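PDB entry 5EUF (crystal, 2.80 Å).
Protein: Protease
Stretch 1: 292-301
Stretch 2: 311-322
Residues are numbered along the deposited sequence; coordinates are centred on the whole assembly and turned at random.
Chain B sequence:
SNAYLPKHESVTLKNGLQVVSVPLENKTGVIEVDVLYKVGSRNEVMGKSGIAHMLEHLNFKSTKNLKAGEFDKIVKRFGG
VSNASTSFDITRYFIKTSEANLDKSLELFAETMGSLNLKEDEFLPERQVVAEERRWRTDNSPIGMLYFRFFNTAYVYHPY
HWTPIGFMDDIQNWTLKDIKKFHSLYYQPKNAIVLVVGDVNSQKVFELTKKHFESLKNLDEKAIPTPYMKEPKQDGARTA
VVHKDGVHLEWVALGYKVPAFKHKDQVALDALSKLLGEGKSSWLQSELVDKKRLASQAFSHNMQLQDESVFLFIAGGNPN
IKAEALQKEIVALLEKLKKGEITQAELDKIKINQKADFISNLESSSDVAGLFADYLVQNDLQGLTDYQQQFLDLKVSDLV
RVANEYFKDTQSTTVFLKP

Stretch 1, residues 292-301: KRLASQAFSH
Stretch 2 311-322: FLFIAGGNPNIK

The contact is an antiparallel backbone ladder: the strand through Phe299, which ends this stretch at His301 and continues beyond it, runs against the strand 311-317, which begins earlier in the chain, at 179° between N-to-C directions and 4.6 Å between axes at closest approach. Three pairs exchange hydrogen bonds. Phe299 and Ile314 (CA to CA 5.6 Å) are the most regular: Phe299 N to Ile314 O is 3.0 Å at 166°, and Ile314 N to Phe299 O is 3.0 Å at 177°. His301 and Leu312 repeat the pattern, with His301 N to Leu312 O at 2.9 Å and Leu312 N to His301 O at 3.1 Å. In the third pair, Gly316 N donates to Gln297 O at 2.8 Å and 164°, but the return bond, Gln297 N to Gly316 O at 3.4 Å, is weak.

That asymmetry marks a beta bulge. Gly316 O also accepts from Ser296 N at 2.7 Å, though at a bent 131°, and from Ser296 OG at 3.2 Å, which chi1 of 66° (p) brings within reach. Ser296, at phi/psi -73/-33, departs from extended geometry, and the chain turns a corner there. The register accordingly shifts by one, so that Ala295 pairs with Gly317, CA to CA 3.7 Å.

Beyond the bulge, Asn318 N donates to Leu294 O at 2.7 Å and a nearly linear 172°. The Asn318 side chain, chi1 -74° (m) and chi2 -29°, carries ND2 to Arg293 O; the modelled 2.3 Å is very short, at an angle of 131°. Arg293 has phi/psi 54/40 and is built only to CB. Asn318 also opens a type II turn ending at Ile321, closed by a weak bond from Ile321 N to Asn318 O, 3.3 Å. Ile321 CB points toward the first stretch, and its CG2 lies 3.8 Å from Leu294 O.

Between the hydrogen-bonded pairs, carbonyls meet CA atoms: Ser300 CA lies 3.2 Å from Leu312 O, and Ala298 CA 3.4 Å from Ile314 O.

Side chains alternate between the sheet faces. On one, Phe299 (chi1 62°, p; chi2 -87°) lays a ring face over Ile314 (m, t): Ile314 CB is 3.7 Å from Phe299 CZ and 25° off the ring normal, a CH-pi contact. Gln297 (m, t) and His301 (chi1 t) share this face with Leu312 (t, p). On the other, Ala298 CB meets Ala315 CB at 4.1 Å, while Ser300 (chi1 77°, p) places CB 4.0 Å from Phe313 CD1. The same Ser300 CB lies 3.9 Å from CE1 of Phe311, whose chi1 is t. The two stretches together bury 724 Å².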

# COMPACT_ATOMS: atom_id res chain seq x y z
N LYS B 292 11.06 -26.15 26.48
CA LYS B 292 9.66 -26.51 26.24
C LYS B 292 9.47 -27.23 24.92
O LYS B 292 8.44 -27.88 24.70
CB LYS B 292 8.78 -25.26 26.29
CG LYS B 292 8.77 -24.58 27.65
CD LYS B 292 7.92 -23.32 27.64
CE LYS B 292 7.99 -22.62 28.99
NZ LYS B 292 7.22 -21.34 28.99
N ARG B 293 10.46 -27.12 24.04
CA ARG B 293 10.44 -27.77 22.72
C ARG B 293 9.18 -27.41 21.94
O ARG B 293 8.59 -28.26 21.27
CB ARG B 293 10.55 -29.29 22.88
N LEU B 294 8.78 -26.15 22.02
CA LEU B 294 7.56 -25.68 21.35
C LEU B 294 7.81 -25.31 19.90
O LEU B 294 6.95 -25.52 19.04
CB LEU B 294 6.98 -24.48 22.10
CG LEU B 294 5.73 -24.74 22.95
CD1 LEU B 294 5.99 -25.86 23.95
CD2 LEU B 294 5.30 -23.47 23.66
N ALA B 295 8.99 -24.76 19.62
CA ALA B 295 9.33 -24.32 18.27
C ALA B 295 10.60 -24.98 17.75
O ALA B 295 11.57 -25.15 18.48
CB ALA B 295 9.47 -22.81 18.23
N SER B 296 10.58 -25.35 16.47
CA SER B 296 11.76 -25.92 15.82
C SER B 296 12.79 -24.82 15.58
O SER B 296 14.00 -25.06 15.61
CB SER B 296 11.38 -26.58 14.50
OG SER B 296 10.91 -25.63 13.56
N GLN B 297 12.30 -23.62 15.33
CA GLN B 297 13.15 -22.45 15.14
C GLN B 297 12.53 -21.24 15.82
O GLN B 297 11.31 -21.05 15.80
CB GLN B 297 13.36 -22.17 13.65
CG GLN B 297 14.40 -23.05 12.99
CD GLN B 297 14.67 -22.64 11.55
OE1 GLN B 297 15.82 -22.67 11.09
NE2 GLN B 297 13.62 -22.27 10.84
N ALA B 298 13.38 -20.41 16.42
CA ALA B 298 12.93 -19.18 17.06
C ALA B 298 14.10 -18.21 17.16
O ALA B 298 15.15 -18.54 17.69
CB ALA B 298 12.36 -19.47 18.44
N PHE B 299 13.90 -17.00 16.63
CA PHE B 299 14.95 -16.00 16.63
C PHE B 299 14.40 -14.58 16.58
O PHE B 299 13.22 -14.37 16.27
CB PHE B 299 15.90 -16.22 15.45
CG PHE B 299 15.24 -16.09 14.10
CD1 PHE B 299 14.61 -17.18 13.52
CD2 PHE B 299 15.24 -14.89 13.42
CE1 PHE B 299 14.00 -17.07 12.28
CE2 PHE B 299 14.64 -14.77 12.18
CZ PHE B 299 14.01 -15.86 11.61
N SER B 300 15.25 -13.60 16.89
CA SER B 300 14.88 -12.20 16.79
C SER B 300 15.87 -11.46 15.89
O SER B 300 16.99 -11.92 15.67
CB SER B 300 14.84 -11.54 18.17
OG SER B 300 16.14 -11.25 18.64
N HIS B 301 15.45 -10.31 15.38
CA HIS B 301 16.32 -9.49 14.55
C HIS B 301 15.94 -8.02 14.64
O HIS B 301 14.89 -7.62 14.16
CB HIS B 301 16.27 -9.95 13.09
CG HIS B 301 17.21 -9.20 12.19
ND1 HIS B 301 17.00 -9.06 10.84
CD2 HIS B 301 18.38 -8.56 12.45
CE1 HIS B 301 17.98 -8.36 10.30
NE2 HIS B 301 18.83 -8.05 11.26
N PHE B 311 11.57 -4.18 15.13
CA PHE B 311 12.18 -5.27 15.88
C PHE B 311 11.32 -6.50 15.69
O PHE B 311 10.13 -6.49 15.99
CB PHE B 311 12.31 -4.91 17.36
CG PHE B 311 13.26 -5.80 18.12
CD1 PHE B 311 12.89 -7.08 18.49
CD2 PHE B 311 14.52 -5.34 18.45
CE1 PHE B 311 13.77 -7.89 19.19
CE2 PHE B 311 15.40 -6.14 19.15
CZ PHE B 311 15.03 -7.42 19.52
N LEU B 312 11.92 -7.58 15.19
CA LEU B 312 11.14 -8.70 14.69
C LEU B 312 11.38 -10.02 15.42
O LEU B 312 12.52 -10.47 15.54
CB LEU B 312 11.42 -8.89 13.20
CG LEU B 312 10.52 -9.86 12.44
CD1 LEU B 312 9.07 -9.45 12.57
CD2 LEU B 312 10.93 -9.90 10.98
N PHE B 313 10.30 -10.63 15.91
CA PHE B 313 10.35 -11.98 16.48
C PHE B 313 9.72 -12.99 15.53
O PHE B 313 8.57 -12.82 15.11
CB PHE B 313 9.61 -12.03 17.83
CG PHE B 313 10.26 -11.22 18.91
CD1 PHE B 313 11.20 -11.79 19.75
CD2 PHE B 313 9.91 -9.89 19.10
CE1 PHE B 313 11.80 -11.04 20.75
CE2 PHE B 313 10.50 -9.14 20.10
CZ PHE B 313 11.44 -9.72 20.92
N ILE B 314 10.46 -14.05 15.20
CA ILE B 314 9.93 -15.09 14.33
C ILE B 314 10.11 -16.48 14.94
O ILE B 314 11.20 -16.82 15.39
CB ILE B 314 10.61 -15.06 12.94
CG1 ILE B 314 10.39 -13.70 12.28
CG2 ILE B 314 10.06 -16.17 12.06
CD1 ILE B 314 10.97 -13.59 10.89
N ALA B 315 9.04 -17.27 14.95
CA ALA B 315 9.09 -18.60 15.53
C ALA B 315 8.25 -19.60 14.74
O ALA B 315 7.11 -19.32 14.37
CB ALA B 315 8.64 -18.56 16.98
N GLY B 316 8.82 -20.78 14.49
CA GLY B 316 8.13 -21.85 13.80
C GLY B 316 7.95 -23.05 14.71
O GLY B 316 8.93 -23.67 15.13
N GLY B 317 6.70 -23.37 15.01
CA GLY B 317 6.40 -24.38 16.01
C GLY B 317 6.64 -25.82 15.58
O GLY B 317 6.71 -26.12 14.39
N ASN B 318 6.78 -26.69 16.57
CA ASN B 318 6.84 -28.13 16.35
C ASN B 318 5.45 -28.64 15.95
O ASN B 318 4.47 -27.92 16.12
CB ASN B 318 7.35 -28.84 17.61
CG ASN B 318 8.84 -28.65 17.81
OD1 ASN B 318 9.60 -28.49 16.86
ND2 ASN B 318 9.27 -28.68 19.07
N PRO B 319 5.37 -29.86 15.40
CA PRO B 319 4.07 -30.42 15.02
C PRO B 319 3.03 -30.40 16.14
O PRO B 319 3.39 -30.50 17.31
CB PRO B 319 4.41 -31.86 14.63
CG PRO B 319 5.80 -31.76 14.10
CD PRO B 319 6.48 -30.71 14.94
N ASN B 320 1.76 -30.25 15.76
CA ASN B 320 0.63 -30.20 16.69
C ASN B 320 0.74 -29.06 17.71
O ASN B 320 0.19 -29.14 18.80
CB ASN B 320 0.48 -31.54 17.42
N ILE B 321 1.45 -28.00 17.34
CA ILE B 321 1.57 -26.82 18.20
C ILE B 321 1.05 -25.58 17.47
O ILE B 321 1.56 -25.20 16.41
CB ILE B 321 3.02 -26.57 18.65
CG1 ILE B 321 3.40 -27.56 19.75
CG2 ILE B 321 3.19 -25.16 19.17
CD1 ILE B 321 2.55 -27.43 20.99
N LYS B 322 0.02 -24.96 18.04
CA LYS B 322 -0.62 -23.80 17.42
C LYS B 322 0.24 -22.55 17.52
O LYS B 322 1.06 -22.42 18.42
CB LYS B 322 -1.99 -23.55 18.06